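Local coordinates for intron-associated endonuclease 1 (Enterobacteria phage T4, PDB 1MK0), which probably cuts DNA as the nuclease of a phage intron-homing system, through a catalytic domain of the GIY-YIG family, at residues S3-I8 and E73-W78; K29-D34 and G38-I43. The protein carries 1 engineered substitution. One frame throughout, in Å; residues are numbered along the deposited sequence.

Near the N terminus, strand 4-10 begins the three-stranded antiparallel sheet and runs as its middle strand. Strand 16-21 follows on one side of it, then helix 24-37. Contact 2 closes a short local loop here: the last turns of that helix meet the segment 38-43, which leads into helix 43-52. The chain then adds strand 56-63 on the other side of the middle strand and ends its regular structure with helix 68-81. Contact 1 brings this helix back to strand 4-10 and so closes a long loop. Contact 2 is nested inside it. The two centres lie about 18 Å apart, yet the contacts touch through Y6 and H31.

Contact 1 (S3-I8 and E73-W78); sequences SGIYQI and ERANFW. Engineered in segment 73-78: A75 (natural residue Glu).
I5 of strand 4-10 meets R74, A75 and W78 of helix 68-81. The two short segments run nearly parallel, at 24°, with their axes 8.7 Å apart. The CB of I5 points toward the helix and lies 4.2 Å from W78 CD1. From there the side chain forks. I5 CG2, anti to the backbone N, reaches W78 CD1 at 3.8 Å and comes obliquely to the indole. I5 CG1 lies anti to the carbonyl carbon, beside the backbone N (chi1 -50°), and passes R74 CB at 4.0 Å. The tip, I5 CD1, sits against the helix backbone, 3.8 Å from A75 N, and also touches A75 CB at 3.9 Å. A75 is an engineered residue; the natural one is Glu. R74 forms a salt bridge with E62 of strand 56-63, and W78 NE1 hydrogen-bonds the same carboxylate. L61 of that strand packs on both I5 and W78. No hydrogen bond joins the two segments. Between them the contact is apolar and runs through the one branched side chain of I5. The helix is thus tied to strand 4-10 by apolar contact, and to strand 56-63 by polar bonds as well as by W78 on L61.

Contact 2 (K29-D34 and G38-I43); sequences KRHFKD and GCHSSI
The imidazoles of H31 and H40 meet rim to rim, and neither lies over the face of the other. Their planes are 26° apart. H31 ND1 and H40 NE2 are 2.8 Å apart, each near the plane of the other ring, and share a hydrogen bond in which either could be the donor. A water lies over one face of H40, offset toward its rim. D34 CB approaches the same ring obliquely, 4.1 Å from H40 CD2. On its other nitrogen, ND1, H40 accepts a nearly straight bond (2.9 Å, 170°) from S42 N, which lies a little out of the ring plane. Bonds at both ring nitrogens thus fix the rotation of H40. Its CG is anti to the backbone N, chi1 -165°, which carries the ring back toward the helix. The water accepts from S41 N and donates to D34 OD2 at 2.9 Å, a second bridge. C39 N bonds D34 O at 3.3 Å. H31 NE2 hydrogen-bonds Y6 OH. C39 SG carries a covalently bound beta-mercaptoethanol, probably from the crystallisation liquor. G38, with positive phi, ends helix 24-37 in a Schellman motif, and S42 is the N-cap of helix 43-52: a C-cap followed by an N-cap, joining two helices of the GIY-YIG catalytic domain through a short loop.

Contact 1 (S3-I8 and E73-W78)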
loop_
_atom_site.group_PDB
_atom_site.type_symbol
_atom_site.label_atom_id
_atom_site.label_comp_id
_atom_site.label_asym_id
_atom_site.label_seq_id
_atom_site.Cartn_x
_atom_site.Cartn_y
_atom_site.Cartn_z
ATOM N N SER A 3 0.208 13.087 5.006
ATOM C CA SER A 3 0.892 12.346 3.953
ATOM C C SER A 3 2.081 11.519 4.412
ATOM O O SER A 3 2.575 11.672 5.526
ATOM C CB SER A 3 1.364 13.320 2.873
ATOM O OG SER A 3 2.266 14.273 3.416
ATOM N N GLY A 4 2.543 10.644 3.525
ATOM C CA GLY A 4 3.686 9.818 3.850
ATOM C C GLY A 4 3.599 8.421 3.281
ATOM O O GLY A 4 2.898 8.173 2.297
ATOM N N ILE A 5 4.319 7.509 3.922
ATOM C CA ILE A 5 4.366 6.116 3.507
ATOM C C ILE A 5 3.504 5.295 4.453
ATOM O O ILE A 5 3.499 5.524 5.665
ATOM C CB ILE A 5 5.811 5.577 3.561
ATOM C CG1 ILE A 5 6.758 6.539 2.835
ATOM C CG2 ILE A 5 5.871 4.183 2.949
ATOM C CD1 ILE A 5 6.406 6.781 1.381
ATOM N N TYR A 6 2.778 4.330 3.901
ATOM C CA TYR A 6 1.907 3.494 4.711
ATOM C C TYR A 6 2.011 2.031 4.313
ATOM O O TYR A 6 2.621 1.689 3.302
ATOM C CB TYR A 6 0.456 3.953 4.536
ATOM C CG TYR A 6 -0.044 3.791 3.117
ATOM C CD1 TYR A 6 -0.497 2.553 2.652
ATOM C CD2 TYR A 6 -0.004 4.856 2.221
ATOM C CE1 TYR A 6 -0.892 2.382 1.332
ATOM C CE2 TYR A 6 -0.395 4.696 0.897
ATOM C CZ TYR A 6 -0.836 3.456 0.460
ATOM O OH TYR A 6 -1.199 3.293 -0.848
ATOM N N GLN A 7 1.411 1.169 5.124
ATOM C CA GLN A 7 1.376 -0.251 4.822
ATOM C C GLN A 7 -0.061 -0.726 5.002
ATOM O O GLN A 7 -0.801 -0.202 5.839
ATOM C CB GLN A 7 2.299 -1.052 5.755
ATOM C CG GLN A 7 1.881 -1.047 7.223
ATOM C CD GLN A 7 2.722 -1.976 8.088
ATOM O OE1 GLN A 7 2.575 -2.004 9.311
ATOM N NE2 GLN A 7 3.602 -2.742 7.459
ATOM N N ILE A 8 -0.462 -1.686 4.174
ATOM C CA ILE A 8 -1.783 -2.295 4.261
ATOM C C ILE A 8 -1.418 -3.743 4.537
ATOM O O ILE A 8 -0.837 -4.413 3.684
ATOM C CB ILE A 8 -2.567 -2.188 2.934
ATOM C CG1 ILE A 8 -2.846 -0.713 2.621
ATOM C CG2 ILE A 8 -3.882 -2.967 3.041
ATOM C CD1 ILE A 8 -3.607 -0.482 1.330
ATOM N N GLU A 73 12.063 7.542 -2.726
ATOM C CA GLU A 73 13.165 6.939 -1.987
ATOM C C GLU A 73 12.693 6.210 -0.734
ATOM O O GLU A 73 13.104 5.079 -0.474
ATOM C CB GLU A 73 14.196 7.995 -1.594
ATOM C CG GLU A 73 15.407 7.398 -0.893
ATOM C CD GLU A 73 16.471 8.426 -0.569
ATOM O OE1 GLU A 73 16.800 9.244 -1.453
ATOM O OE2 GLU A 73 16.987 8.405 0.567
ATOM N N ARG A 74 11.829 6.857 0.039
ATOM C CA ARG A 74 11.325 6.255 1.267
ATOM C C ARG A 74 10.356 5.111 1.008
ATOM O O ARG A 74 10.325 4.138 1.764
ATOM C CB ARG A 74 10.669 7.321 2.150
ATOM C CG ARG A 74 11.650 8.387 2.618
ATOM C CD ARG A 74 12.878 7.754 3.265
ATOM N NE ARG A 74 12.557 7.072 4.514
ATOM C CZ ARG A 74 13.368 6.208 5.118
ATOM N NH1 ARG A 74 14.543 5.912 4.585
ATOM N NH2 ARG A 74 13.011 5.651 6.267
ATOM N N ALA A 75 9.557 5.221 -0.048
ATOM C CA ALA A 75 8.626 4.150 -0.380
ATOM C C ALA A 75 9.438 2.910 -0.752
ATOM O O ALA A 75 9.138 1.800 -0.306
ATOM C CB ALA A 75 7.734 4.562 -1.541
ATOM N N ASN A 76 10.475 3.097 -1.566
ATOM C CA ASN A 76 11.307 1.965 -1.964
ATOM C C ASN A 76 12.069 1.390 -0.787
ATOM O O ASN A 76 12.320 0.188 -0.733
ATOM C CB ASN A 76 12.275 2.356 -3.078
ATOM C CG ASN A 76 11.609 2.372 -4.436
ATOM O OD1 ASN A 76 10.730 1.555 -4.712
ATOM N ND2 ASN A 76 12.034 3.284 -5.297
ATOM N N PHE A 77 12.439 2.243 0.163
ATOM C CA PHE A 77 13.138 1.761 1.344
ATOM C C PHE A 77 12.249 0.754 2.064
ATOM O O PHE A 77 12.685 -0.345 2.396
ATOM C CB PHE A 77 13.450 2.903 2.312
ATOM C CG PHE A 77 13.935 2.428 3.651
ATOM C CD1 PHE A 77 15.235 1.963 3.809
ATOM C CD2 PHE A 77 13.069 2.377 4.740
ATOM C CE1 PHE A 77 15.666 1.451 5.029
ATOM C CE2 PHE A 77 13.487 1.868 5.962
ATOM C CZ PHE A 77 14.791 1.401 6.107
ATOM N N TRP A 78 11.000 1.141 2.309
ATOM C CA TRP A 78 10.069 0.265 3.009
ATOM C C TRP A 78 9.667 -0.976 2.229
ATOM O O TRP A 78 9.446 -2.029 2.825
ATOM C CB TRP A 78 8.833 1.054 3.447
ATOM C CG TRP A 78 9.145 1.940 4.616
ATOM C CD1 TRP A 78 9.167 3.306 4.638
ATOM C CD2 TRP A 78 9.551 1.511 5.918
ATOM N NE1 TRP A 78 9.564 3.754 5.878
ATOM C CE2 TRP A 78 9.807 2.670 6.682
ATOM C CE3 TRP A 78 9.724 0.253 6.514
ATOM C CZ2 TRP A 78 10.231 2.610 8.013
ATOM C CZ3 TRP A 78 10.146 0.194 7.836
ATOM C CH2 TRP A 78 10.395 1.367 8.571
#

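Contact 2 (K29-D34 and G38-I43)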
loop_
_atom_site.group_PDB
_atom_site.type_symbol
_atom_site.label_atom_id
_atom_site.label_comp_id
_atom_site.label_asym_id
_atom_site.label_seq_id
_atom_site.Cartn_x
_atom_site.Cartn_y
_atom_site.Cartn_z
ATOM N N LYS A 29 -9.235 4.529 1.582
ATOM C CA LYS A 29 -10.619 4.367 1.169
ATOM C C LYS A 29 -10.647 4.033 -0.310
ATOM O O LYS A 29 -11.421 3.182 -0.751
ATOM C CB LYS A 29 -11.417 5.651 1.420
ATOM C CG LYS A 29 -11.697 5.931 2.885
ATOM C CD LYS A 29 -12.654 7.100 3.042
ATOM C CE LYS A 29 -13.027 7.323 4.499
ATOM N NZ LYS A 29 -14.056 8.393 4.650
ATOM N N ARG A 30 -9.786 4.696 -1.077
ATOM C CA ARG A 30 -9.729 4.462 -2.516
ATOM C C ARG A 30 -9.280 3.044 -2.844
ATOM O O ARG A 30 -9.775 2.435 -3.790
ATOM C CB ARG A 30 -8.797 5.471 -3.191
ATOM C CG ARG A 30 -8.633 5.236 -4.688
ATOM C CD ARG A 30 -8.367 6.537 -5.425
ATOM N NE ARG A 30 -7.116 7.171 -5.027
ATOM C CZ ARG A 30 -5.949 6.981 -5.634
ATOM N NH1 ARG A 30 -5.864 6.167 -6.678
ATOM N NH2 ARG A 30 -4.868 7.620 -5.207
ATOM N N HIS A 31 -8.341 2.520 -2.063
ATOM C CA HIS A 31 -7.853 1.162 -2.283
ATOM C C HIS A 31 -8.979 0.148 -2.198
ATOM O O HIS A 31 -9.101 -0.728 -3.047
ATOM C CB HIS A 31 -6.802 0.788 -1.240
ATOM C CG HIS A 31 -5.416 1.219 -1.594
ATOM N ND1 HIS A 31 -4.757 0.751 -2.709
ATOM C CD2 HIS A 31 -4.554 2.054 -0.968
ATOM C CE1 HIS A 31 -3.544 1.275 -2.752
ATOM N NE2 HIS A 31 -3.397 2.069 -1.707
ATOM N N PHE A 32 -9.797 0.259 -1.159
ATOM C CA PHE A 32 -10.879 -0.689 -0.986
ATOM C C PHE A 32 -12.022 -0.490 -1.969
ATOM O O PHE A 32 -12.684 -1.453 -2.344
ATOM C CB PHE A 32 -11.342 -0.672 0.471
ATOM C CG PHE A 32 -10.270 -1.113 1.429
ATOM C CD1 PHE A 32 -9.726 -2.391 1.338
ATOM C CD2 PHE A 32 -9.763 -0.238 2.382
ATOM C CE1 PHE A 32 -8.687 -2.790 2.180
ATOM C CE2 PHE A 32 -8.723 -0.625 3.230
ATOM C CZ PHE A 32 -8.184 -1.903 3.127
ATOM N N LYS A 33 -12.250 0.746 -2.406
ATOM C CA LYS A 33 -13.290 0.986 -3.401
ATOM C C LYS A 33 -12.834 0.311 -4.690
ATOM O O LYS A 33 -13.626 -0.299 -5.408
ATOM C CB LYS A 33 -13.479 2.482 -3.651
ATOM C CG LYS A 33 -14.253 3.207 -2.566
ATOM C CD LYS A 33 -14.580 4.624 -2.999
ATOM C CE LYS A 33 -15.412 5.349 -1.952
ATOM N NZ LYS A 33 -15.760 6.730 -2.387
ATOM N N ASP A 34 -11.541 0.424 -4.975
ATOM C CA ASP A 34 -10.970 -0.178 -6.172
ATOM C C ASP A 34 -11.021 -1.698 -6.126
ATOM O O ASP A 34 -11.352 -2.345 -7.123
ATOM C CB ASP A 34 -9.518 0.277 -6.354
ATOM C CG ASP A 34 -9.412 1.690 -6.894
ATOM O OD1 ASP A 34 -10.463 2.341 -7.089
ATOM O OD2 ASP A 34 -8.274 2.150 -7.131
ATOM N N GLY A 38 -12.972 -4.450 -8.478
ATOM C CA GLY A 38 -12.154 -5.455 -9.136
ATOM C C GLY A 38 -11.108 -4.968 -10.118
ATOM O O GLY A 38 -10.610 -5.749 -10.932
ATOM N N CYS A 39 -10.749 -3.693 -10.035
ATOM C CA CYS A 39 -9.766 -3.128 -10.953
ATOM C C CYS A 39 -8.529 -2.542 -10.282
ATOM O O CYS A 39 -7.893 -1.631 -10.814
ATOM C CB CYS A 39 -10.442 -2.068 -11.826
ATOM S SG CYS A 39 -11.674 -1.069 -10.932
ATOM N N HIS A 40 -8.173 -3.083 -9.121
ATOM C CA HIS A 40 -7.006 -2.596 -8.402
ATOM C C HIS A 40 -5.728 -2.825 -9.208
ATOM O O HIS A 40 -5.626 -3.792 -9.964
ATOM C CB HIS A 40 -6.905 -3.282 -7.042
ATOM C CG HIS A 40 -5.961 -2.605 -6.102
ATOM N ND1 HIS A 40 -4.596 -2.785 -6.158
ATOM C CD2 HIS A 40 -6.183 -1.704 -5.116
ATOM C CE1 HIS A 40 -4.018 -2.024 -5.246
ATOM N NE2 HIS A 40 -4.959 -1.357 -4.601
ATOM N N SER A 41 -4.763 -1.926 -9.034
ATOM C CA SER A 41 -3.487 -1.983 -9.744
ATOM C C SER A 41 -2.630 -3.204 -9.424
ATOM O O SER A 41 -1.794 -3.607 -10.233
ATOM C CB SER A 41 -2.678 -0.708 -9.467
ATOM O OG SER A 41 -2.443 -0.530 -8.079
ATOM N N SER A 42 -2.821 -3.789 -8.247
ATOM C CA SER A 42 -2.044 -4.960 -7.872
ATOM C C SER A 42 -2.867 -6.230 -7.956
ATOM O O SER A 42 -3.794 -6.425 -7.171
ATOM C CB SER A 42 -1.506 -4.821 -6.451
ATOM O OG SER A 42 -1.018 -6.072 -5.994
ATOM N N ILE A 43 -2.520 -7.100 -8.898
ATOM C CA ILE A 43 -3.240 -8.355 -9.055
ATOM C C ILE A 43 -3.122 -9.201 -7.788
ATOM O O ILE A 43 -4.022 -9.971 -7.457
ATOM C CB ILE A 43 -2.698 -9.163 -10.263
ATOM C CG1 ILE A 43 -3.518 -10.442 -10.447
ATOM C CG2 ILE A 43 -1.230 -9.504 -10.045
ATOM C CD1 ILE A 43 -3.138 -11.244 -11.687
HETATM O O HOH W 1 -5.847 0.800 -8.088
#